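Local coordinates for cellulose-binding protein (Saccharophagus degradans, PDB 2X32) that binds a polyisoprenoid lipid, octaprenyl diphosphate, through its YceI-like domain and is implicated in the breakdown of plant cell walls, at residues Leu140-Ala143 and Ala144-Ser147; Gly65-Asp69 and Tyr70-Thr74; Tyr9-Ala13 and Thr14-Leu18. All blocks are in the same frame, centred on the assembly; numbering follows the deposited sequence.

Interaction 1: residues Leu140-Ala143 and Ala144-Ser147. With OTP ((2E,6E,10E,14E,18E,22E,26E)-3,7,11,15,19,23,27,31-octamethyldotriaconta-2,6,10,14,18,22,26,30-octaenyl trihydrogen diphosphate), chain C.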
loop_
_atom_site.group_PDB
_atom_site.type_symbol
_atom_site.label_atom_id
_atom_site.label_comp_id
_atom_site.label_asym_id
_atom_site.label_seq_id
_atom_site.Cartn_x
_atom_site.Cartn_y
_atom_site.Cartn_z
ATOM N N LEU A 140 -4.799 -0.369 9.413
ATOM C CA LEU A 140 -3.676 0.045 10.241
ATOM C C LEU A 140 -2.572 -0.973 10.114
ATOM O O LEU A 140 -2.834 -2.195 10.204
ATOM C CB LEU A 140 -4.129 0.117 11.700
ATOM C CG LEU A 140 -5.320 1.028 12.013
ATOM C CD1 LEU A 140 -5.872 0.689 13.408
ATOM C CD2 LEU A 140 -4.920 2.536 11.835
ATOM N N ILE A 141 -1.349 -0.505 9.924
ATOM C CA ILE A 141 -0.150 -1.339 9.896
ATOM C C ILE A 141 0.644 -1.045 11.163
ATOM O O ILE A 141 0.790 0.133 11.575
ATOM C CB ILE A 141 0.792 -0.939 8.701
ATOM C CG1 ILE A 141 0.167 -1.329 7.369
ATOM C CG2 ILE A 141 2.204 -1.544 8.888
ATOM C CD1 ILE A 141 0.014 -2.868 7.244
ATOM N N LYS A 142 1.162 -2.090 11.788
ATOM C CA LYS A 142 2.009 -1.942 12.963
ATOM C C LYS A 142 3.467 -2.104 12.554
ATOM O O LYS A 142 3.835 -3.110 11.944
ATOM C CB LYS A 142 1.622 -3.010 14.016
ATOM C CG LYS A 142 0.233 -2.762 14.603
ATOM C CD LYS A 142 -0.106 -3.571 15.819
ATOM C CE LYS A 142 -1.456 -3.064 16.451
ATOM N NZ LYS A 142 -1.549 -1.534 16.420
ATOM N N ALA A 143 4.284 -1.094 12.823
ATOM C CA ALA A 143 5.688 -1.166 12.394
ATOM C C ALA A 143 6.425 -2.409 12.885
ATOM O O ALA A 143 7.263 -2.944 12.170
ATOM C CB ALA A 143 6.423 0.093 12.858
ATOM N N ALA A 144 6.089 -2.857 14.094
ATOM C CA ALA A 144 6.744 -4.006 14.668
ATOM C C ALA A 144 6.480 -5.293 13.896
ATOM O O ALA A 144 7.357 -6.199 13.870
ATOM C CB ALA A 144 6.394 -4.146 16.103
ATOM N N ASP A 145 5.357 -5.354 13.183
ATOM C CA ASP A 145 5.076 -6.523 12.358
ATOM C C ASP A 145 6.067 -6.706 11.200
ATOM O O ASP A 145 6.166 -7.796 10.607
ATOM C CB ASP A 145 3.654 -6.478 11.848
ATOM C CG ASP A 145 2.643 -6.831 12.909
ATOM O OD1 ASP A 145 3.070 -7.399 13.961
ATOM O OD2 ASP A 145 1.463 -6.424 12.734
ATOM N N TYR A 146 6.760 -5.619 10.817
ATOM C CA TYR A 146 7.741 -5.681 9.723
ATOM C C TYR A 146 9.147 -5.249 10.137
ATOM O O TYR A 146 9.936 -4.824 9.296
ATOM C CB TYR A 146 7.215 -4.847 8.502
ATOM C CG TYR A 146 5.837 -5.299 8.073
ATOM C CD1 TYR A 146 5.702 -6.334 7.176
ATOM C CD2 TYR A 146 4.674 -4.801 8.674
ATOM C CE1 TYR A 146 4.475 -6.849 6.819
ATOM C CE2 TYR A 146 3.441 -5.303 8.297
ATOM C CZ TYR A 146 3.359 -6.314 7.363
ATOM O OH TYR A 146 2.142 -6.925 7.008
ATOM N N SER A 147 9.469 -5.364 11.431
ATOM C CA SER A 147 10.763 -5.022 12.000
ATOM C C SER A 147 11.163 -3.577 11.664
ATOM O O SER A 147 12.300 -3.316 11.341
ATOM C CB SER A 147 11.812 -6.030 11.529
ATOM O OG SER A 147 11.449 -7.307 12.066
HETATM O O7 OTP C . 9.219 17.165 14.018
HETATM P P2 OTP C . 10.397 17.305 13.090
HETATM O O5 OTP C . 11.678 17.676 13.815
HETATM O O6 OTP C . 10.123 18.114 11.851
HETATM O O4 OTP C . 10.684 15.756 12.599
HETATM P P1 OTP C . 10.463 15.147 11.119
HETATM O O2 OTP C . 8.972 14.890 11.014
HETATM O O3 OTP C . 11.259 15.828 10.024
HETATM O O1 OTP C . 11.016 13.626 11.140
HETATM C C40 OTP C . 10.268 12.663 11.910
HETATM C C39 OTP C . 9.747 11.539 11.005
HETATM C C37 OTP C . 8.506 11.093 11.043
HETATM C C38 OTP C . 7.364 11.615 11.924
HETATM C C36 OTP C . 8.103 9.932 10.138
HETATM C C35 OTP C . 7.892 8.623 10.852
HETATM C C34 OTP C . 7.391 7.538 9.877
HETATM C C32 OTP C . 6.533 6.557 10.179
HETATM C C33 OTP C . 5.865 6.460 11.508
HETATM C C31 OTP C . 6.107 5.620 9.039
HETATM C C30 OTP C . 6.314 4.138 9.225
HETATM C C29 OTP C . 5.745 3.332 8.062
HETATM C C27 OTP C . 5.160 2.145 8.185
HETATM C C28 OTP C . 5.067 1.348 9.483
HETATM C C26 OTP C . 4.479 1.484 7.006
HETATM C C25 OTP C . 4.431 2.271 5.715
HETATM C C24 OTP C . 3.388 1.770 4.701
HETATM C C22 OTP C . 3.631 1.015 3.632
HETATM C C23 OTP C . 4.995 0.619 3.125
HETATM C C21 OTP C . 2.457 0.566 2.810
HETATM C C20 OTP C . 2.176 -0.956 2.919
HETATM C C19 OTP C . 1.019 -1.433 2.041
HETATM C C17 OTP C . -0.207 -1.752 2.456
HETATM C C18 OTP C . -0.651 -1.884 3.871
HETATM C C16 OTP C . -1.278 -2.022 1.410
HETATM C C15 OTP C . -1.849 -3.407 1.504
HETATM C C14 OTP C . -2.630 -3.771 0.266
HETATM C C12 OTP C . -3.748 -4.538 0.249
HETATM C C13 OTP C . -4.384 -5.072 1.531
HETATM C C11 OTP C . -4.448 -4.904 -1.019
HETATM C C10 OTP C . -4.004 -4.254 -2.268
HETATM C C9 OTP C . -4.903 -4.448 -3.490
HETATM C C7 OTP C . -4.671 -5.253 -4.539
HETATM C C8 OTP C . -3.402 -6.043 -4.793
HETATM C C6 OTP C . -5.743 -5.355 -5.599
HETATM C C5 OTP C . -6.647 -6.564 -5.452
HETATM C C4 OTP C . -7.637 -6.690 -6.573
HETATM C C2 OTP C . -8.888 -7.129 -6.402
HETATM C C3 OTP C . -9.546 -7.587 -5.146
HETATM C C1 OTP C . -9.762 -7.232 -7.619
HETATM O O HOH W 1 0.501 -4.750 10.960
#

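Interaction 2: residues Gly65-Asp69 and Tyr70-Thr74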
loop_
_atom_site.group_PDB
_atom_site.type_symbol
_atom_site.label_atom_id
_atom_site.label_comp_id
_atom_site.label_asym_id
_atom_site.label_seq_id
_atom_site.Cartn_x
_atom_site.Cartn_y
_atom_site.Cartn_z
ATOM N N GLY A 65 14.806 11.163 2.499
ATOM C CA GLY A 65 16.051 10.436 2.481
ATOM C C GLY A 65 16.219 9.576 3.727
ATOM O O GLY A 65 16.660 8.426 3.639
ATOM N N ARG A 66 15.858 10.147 4.874
ATOM C CA ARG A 66 15.940 9.402 6.136
ATOM C C ARG A 66 14.974 8.214 6.073
ATOM O O ARG A 66 15.295 7.123 6.539
ATOM C CB ARG A 66 15.632 10.301 7.324
ATOM C CG ARG A 66 16.724 11.337 7.583
ATOM C CD ARG A 66 16.233 12.358 8.548
ATOM N NE ARG A 66 17.317 13.279 8.942
ATOM C CZ ARG A 66 17.212 14.187 9.914
ATOM N NH1 ARG A 66 16.085 14.304 10.630
ATOM N NH2 ARG A 66 18.260 14.967 10.194
ATOM N N MET A 67 13.778 8.403 5.501
ATOM C CA MET A 67 12.879 7.272 5.396
ATOM C C MET A 67 13.428 6.195 4.451
ATOM O O MET A 67 13.367 5.005 4.761
ATOM C CB MET A 67 11.484 7.712 4.986
ATOM C CG MET A 67 10.719 8.460 6.066
ATOM S SD MET A 67 9.030 8.553 5.486
ATOM C CE MET A 67 8.514 6.863 5.762
ATOM N N ARG A 68 14.013 6.566 3.324
ATOM C CA ARG A 68 14.606 5.563 2.451
ATOM C C ARG A 68 15.771 4.835 3.083
ATOM O O ARG A 68 15.881 3.622 3.002
ATOM C CB ARG A 68 15.042 6.191 1.125
ATOM C CG ARG A 68 13.956 6.791 0.255
ATOM C CD ARG A 68 14.489 7.383 -1.051
ATOM N NE ARG A 68 15.659 8.300 -0.796
ATOM C CZ ARG A 68 15.625 9.628 -0.777
ATOM N NH1 ARG A 68 14.512 10.292 -1.012
ATOM N NH2 ARG A 68 16.744 10.336 -0.518
ATOM N N ASP A 69 16.670 5.584 3.708
ATOM C CA ASP A 69 17.923 5.051 4.204
ATOM C C ASP A 69 17.796 4.279 5.506
ATOM O O ASP A 69 18.420 3.217 5.652
ATOM C CB ASP A 69 18.926 6.191 4.377
ATOM C CG ASP A 69 19.319 6.845 3.035
ATOM O OD1 ASP A 69 19.060 6.248 1.956
ATOM O OD2 ASP A 69 19.850 7.966 3.100
ATOM N N TYR A 70 16.990 4.787 6.409
ATOM C CA TYR A 70 16.980 4.255 7.772
ATOM C C TYR A 70 15.706 3.595 8.176
ATOM O O TYR A 70 15.727 2.806 9.123
ATOM C CB TYR A 70 17.301 5.351 8.775
ATOM C CG TYR A 70 18.567 6.059 8.432
ATOM C CD1 TYR A 70 19.774 5.372 8.273
ATOM C CD2 TYR A 70 18.541 7.401 8.251
ATOM C CE1 TYR A 70 20.950 6.068 7.940
ATOM C CE2 TYR A 70 19.663 8.085 7.917
ATOM C CZ TYR A 70 20.849 7.436 7.745
ATOM O OH TYR A 70 21.951 8.253 7.453
ATOM N N LEU A 71 14.603 3.843 7.469
ATOM C CA LEU A 71 13.355 3.160 7.778
ATOM C C LEU A 71 13.179 1.956 6.844
ATOM O O LEU A 71 13.266 0.810 7.276
ATOM C CB LEU A 71 12.182 4.116 7.793
ATOM C CG LEU A 71 10.828 3.482 8.031
ATOM C CD1 LEU A 71 10.706 3.096 9.499
ATOM C CD2 LEU A 71 9.726 4.448 7.522
ATOM N N PHE A 72 12.907 2.217 5.561
ATOM C CA PHE A 72 12.677 1.189 4.622
ATOM C C PHE A 72 13.949 0.459 4.240
ATOM O O PHE A 72 13.912 -0.704 3.822
ATOM C CB PHE A 72 11.998 1.740 3.386
ATOM C CG PHE A 72 10.658 2.358 3.693
ATOM C CD1 PHE A 72 9.698 1.617 4.401
ATOM C CD2 PHE A 72 10.323 3.605 3.268
ATOM C CE1 PHE A 72 8.496 2.163 4.702
ATOM C CE2 PHE A 72 9.109 4.166 3.585
ATOM C CZ PHE A 72 8.200 3.481 4.277
ATOM N N GLU A 73 15.087 1.147 4.348
ATOM C CA GLU A 73 16.422 0.575 3.978
ATOM C C GLU A 73 16.407 0.125 2.534
ATOM O O GLU A 73 16.647 -1.030 2.227
ATOM C CB GLU A 73 16.803 -0.567 4.926
ATOM C CG GLU A 73 16.893 -0.125 6.336
ATOM C CD GLU A 73 17.449 -1.230 7.204
ATOM O OE1 GLU A 73 16.706 -2.113 7.612
ATOM O OE2 GLU A 73 18.673 -1.230 7.484
ATOM N N THR A 74 16.101 1.084 1.642
ATOM C CA THR A 74 15.847 0.786 0.238
ATOM C C THR A 74 17.033 0.232 -0.570
ATOM O O THR A 74 16.792 -0.380 -1.629
ATOM C CB THR A 74 15.234 1.979 -0.502
ATOM O OG1 THR A 74 16.167 3.042 -0.579
ATOM C CG2 THR A 74 13.908 2.433 0.160
HETATM O O HOH W 2 18.592 3.893 0.543
#

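Interaction 3: residues Tyr9-Ala13 and Thr14-Leu18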
loop_
_atom_site.group_PDB
_atom_site.type_symbol
_atom_site.label_atom_id
_atom_site.label_comp_id
_atom_site.label_asym_id
_atom_site.label_seq_id
_atom_site.Cartn_x
_atom_site.Cartn_y
_atom_site.Cartn_z
ATOM N N TYR A 9 -5.652 -7.915 -16.016
ATOM C CA TYR A 9 -5.679 -6.476 -15.724
ATOM C C TYR A 9 -4.283 -5.937 -15.509
ATOM O O TYR A 9 -3.419 -6.620 -14.989
ATOM C CB TYR A 9 -6.515 -6.083 -14.500
ATOM C CG TYR A 9 -7.975 -6.437 -14.580
ATOM C CD1 TYR A 9 -8.931 -5.505 -14.917
ATOM C CD2 TYR A 9 -8.392 -7.740 -14.293
ATOM C CE1 TYR A 9 -10.288 -5.900 -15.014
ATOM C CE2 TYR A 9 -9.676 -8.107 -14.402
ATOM C CZ TYR A 9 -10.615 -7.203 -14.724
ATOM O OH TYR A 9 -11.934 -7.705 -14.776
ATOM N N SER A 10 -4.105 -4.653 -15.840
ATOM C CA SER A 10 -2.886 -3.931 -15.521
ATOM C C SER A 10 -3.204 -2.738 -14.622
ATOM O O SER A 10 -4.236 -2.085 -14.796
ATOM C CB SER A 10 -2.218 -3.442 -16.792
ATOM O OG SER A 10 -1.695 -4.519 -17.558
ATOM N N LEU A 11 -2.330 -2.455 -13.678
ATOM C CA LEU A 11 -2.495 -1.238 -12.863
ATOM C C LEU A 11 -2.312 0.044 -13.708
ATOM O O LEU A 11 -1.342 0.195 -14.447
ATOM C CB LEU A 11 -1.552 -1.199 -11.649
ATOM C CG LEU A 11 -1.886 -0.076 -10.646
ATOM C CD1 LEU A 11 -3.013 -0.486 -9.740
ATOM C CD2 LEU A 11 -0.612 0.289 -9.779
ATOM N N ASP A 12 -3.275 0.962 -13.582
ATOM C CA ASP A 12 -3.132 2.326 -14.084
ATOM C C ASP A 12 -2.344 3.074 -13.011
ATOM O O ASP A 12 -2.872 3.565 -12.055
ATOM C CB ASP A 12 -4.523 2.950 -14.266
ATOM C CG ASP A 12 -4.488 4.393 -14.811
ATOM O OD1 ASP A 12 -3.415 5.055 -14.768
ATOM O OD2 ASP A 12 -5.541 4.873 -15.280
ATOM N N ALA A 13 -1.042 3.159 -13.245
ATOM C CA ALA A 13 -0.139 3.656 -12.215
ATOM C C ALA A 13 -0.338 5.125 -11.978
ATOM O O ALA A 13 -0.203 5.636 -10.865
ATOM C CB ALA A 13 1.302 3.432 -12.666
ATOM N N THR A 14 -0.671 5.853 -13.015
ATOM C CA THR A 14 -0.861 7.310 -12.831
ATOM C C THR A 14 -2.088 7.643 -11.987
ATOM O O THR A 14 -2.036 8.539 -11.079
ATOM C CB THR A 14 -0.939 8.071 -14.153
ATOM O OG1 THR A 14 -2.153 7.765 -14.850
ATOM C CG2 THR A 14 0.244 7.765 -14.975
ATOM N N ALA A 15 -3.195 6.934 -12.217
ATOM C CA ALA A 15 -4.455 7.244 -11.509
ATOM C C ALA A 15 -4.535 6.700 -10.092
ATOM O O ALA A 15 -5.283 7.195 -9.245
ATOM C CB ALA A 15 -5.674 6.725 -12.319
ATOM N N SER A 16 -3.665 5.750 -9.825
ATOM C CA SER A 16 -3.680 5.026 -8.555
ATOM C C SER A 16 -2.875 5.741 -7.486
ATOM O O SER A 16 -1.854 6.330 -7.781
ATOM C CB SER A 16 -3.124 3.612 -8.764
ATOM O OG SER A 16 -3.954 2.862 -9.655
ATOM N N PHE A 17 -3.225 5.541 -6.226
ATOM C CA PHE A 17 -2.465 6.122 -5.156
ATOM C C PHE A 17 -2.482 5.269 -3.897
ATOM O O PHE A 17 -3.377 4.476 -3.694
ATOM C CB PHE A 17 -2.875 7.588 -4.882
ATOM C CG PHE A 17 -4.347 7.831 -4.533
ATOM C CD1 PHE A 17 -4.775 7.718 -3.225
ATOM C CD2 PHE A 17 -5.253 8.286 -5.477
ATOM C CE1 PHE A 17 -6.121 7.980 -2.870
ATOM C CE2 PHE A 17 -6.597 8.580 -5.117
ATOM C CZ PHE A 17 -7.009 8.405 -3.819
ATOM N N LEU A 18 -1.460 5.436 -3.076
ATOM C CA LEU A 18 -1.377 4.762 -1.777
ATOM C C LEU A 18 -0.694 5.710 -0.814
ATOM O O LEU A 18 0.375 6.237 -1.111
ATOM C CB LEU A 18 -0.694 3.417 -1.851
ATOM C CG LEU A 18 -0.643 2.644 -0.575
ATOM C CD1 LEU A 18 -0.639 1.150 -0.848
ATOM C CD2 LEU A 18 0.572 3.049 0.290
#

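Interaction 1: residues Leu140-Ala143 and Ala144-Ser147
Lys142 and Asp145 are joined twice, once through the backbone and once through water. Asp145 N donates to Lys142 O at 3.0 Å. One residue further on, Tyr146 N donates to Ala143 O, also at 3.0 Å and a little straighter (153° at the hydrogen). A water takes the N-H of Lys142 and donates in turn to Asp145 OD2, 2.6 Å from that oxygen. It ties the carboxylate back to the end of the strand. The two backbone bonds make consecutive 3-10 turns. They fold the chain over as strand 130-142 leaves the antiparallel YceI-like barrel and heads for helix 149-158. Beside the bridge, Lys142 CB lies 3.7 Å from Asp145 OD2. The lysine amine leads away from that acid and makes a weak hydrogen bond to Thr167 OG1. Lys142 O sits at the edge of the Tyr146 ring, near its plane. The side chains of Ile141 and Tyr146 cross at about a right angle, with Ile141 CG2 4.0 Å from Tyr146 CE2. CG2 stands anti to the backbone N, while CG1 lies beside that N (chi1 -70°). The branches therefore divide the work: CG2 packs on the tyrosine, and CD1 reaches 3.6 Å from the methyl C18 of the octaprenyl chain. Ala143 CB approaches another prenyl methyl, C28, at 3.8 Å, and also packs on Ile152 of the helix.

Interaction 2: residues Gly65-Asp69 and Tyr70-Thr74
Arg66 and Tyr70 make an ordinary helical bond, with Tyr70 N 2.9 Å from Arg66 O. After it the backbone bonding widens. Met67 O accepts from two N-H groups, Leu71 N at 3.2 Å and Phe72 N at 2.9 Å. The second is the straighter (163°) and closes a pi-type turn. Thr74 N then reaches back to Arg68 O, again at 2.9 Å. The chain can do this because Glu73 takes a positive phi (57°) and ends helix 61-72. Water adds one link across this end: it donates to Asp69 OD1 and to Thr74 OG1. That hydroxyl is also hydrogen-bonded to Asn54 OD1. The aromatic contact is a CH-pi interaction between sequence neighbours. Asp69 CB stands over the centre of the Tyr70 ring, 3.8 Å from its centroid. The apolar contacts gather on another side of the helix. Met67 lies alongside Leu71 and Phe72. In one of its two conformers the chain bends at chi3 (74°) and CE turns toward both; the very close approach of CE to Leu71 CD2 is doubtful. Leu71 CD2 also lies over one face of the Phe72 ring, toward its rim. Leu71 touches the bound octaprenyl chain and Ile152 of helix 149-158. Tyr70 and Arg66 pack along that same helix, whereas Met67, Arg68 and Phe72 rest on Val56 of strand 56-57.

Interaction 3: residues Tyr9-Ala13 and Thr14-Leu18
Asp12 and Ser16 meet across a short loop that breaks strand 7-24. This long strand belongs to the antiparallel barrel of the YceI-like, lipocalin-resembling fold. The chain turns through Ala13 to Ala15. Before and after the break the backbone pairs with strand 167-177, Asp12 with Phe175 and Phe17 with Val173. The Asp12 side chain organises the turn as an Asx motif. From CB, the carboxylate carbon is placed anti to the backbone N (chi1 -179°), and this swings the acid over the start of the turn. CG comes to rest 3.6 Å from Ala15 CB. OD1 takes two donors. The backbone N of Ala15 reaches it at 3.2 Å in a fairly straight bond (160° at the hydrogen), coming from well above the carboxylate plane (66° out of it). Thr14 OG1 donates at 3.0 Å to the syn lone pair of OD1, on the side of the other oxygen. Thr14 has two conformers, so this bond is less certain than the one from Ala15 N. Asp12 OD2 lies 3.5 Å from Ala15 CB and makes a salt bridge to Arg130. The acid thus clamps the turn and links it to strand 130-142. That charge pairing probably helps to keep it ionised. The backbone of Asp12 is held too. Its carbonyl oxygen weakly accepts Ser16 N, which completes the motif. Leu11, at the end of the first strand part, and Ser16 both pack on Leu37 of strand 28-42. Ser16 OG accepts the N-H of Phe175 on strand 167-177, so this buried hydroxyl joins the broken strand to its neighbour. The same OG lies 2.7 Å from Asp12 O, its acceptor, and 3.5 Å from the methyl Leu11 CD1.

In the fold
All three contacts are local, between residues close in sequence, and none touches another. Interactions 1 and 2 are partly buried and lie close to the prenyl chain. Their centres are about 15 Å apart, and both pack on Ile152 of helix 149-158. Interaction 3 is a surface contact, although Leu18, at its end, also touches the lipid. Its centre lies about 25 Å from that of interaction 1, on the opposite side of the chain's centre. Both reach the antiparallel sheet. The chemistry follows the place. Backbone bonds and apolar side chains prevail in 140-147 and 65-74, with one water bridging polar groups in each. In 9-18 a carboxylate and hydroxyls secure a break in a strand.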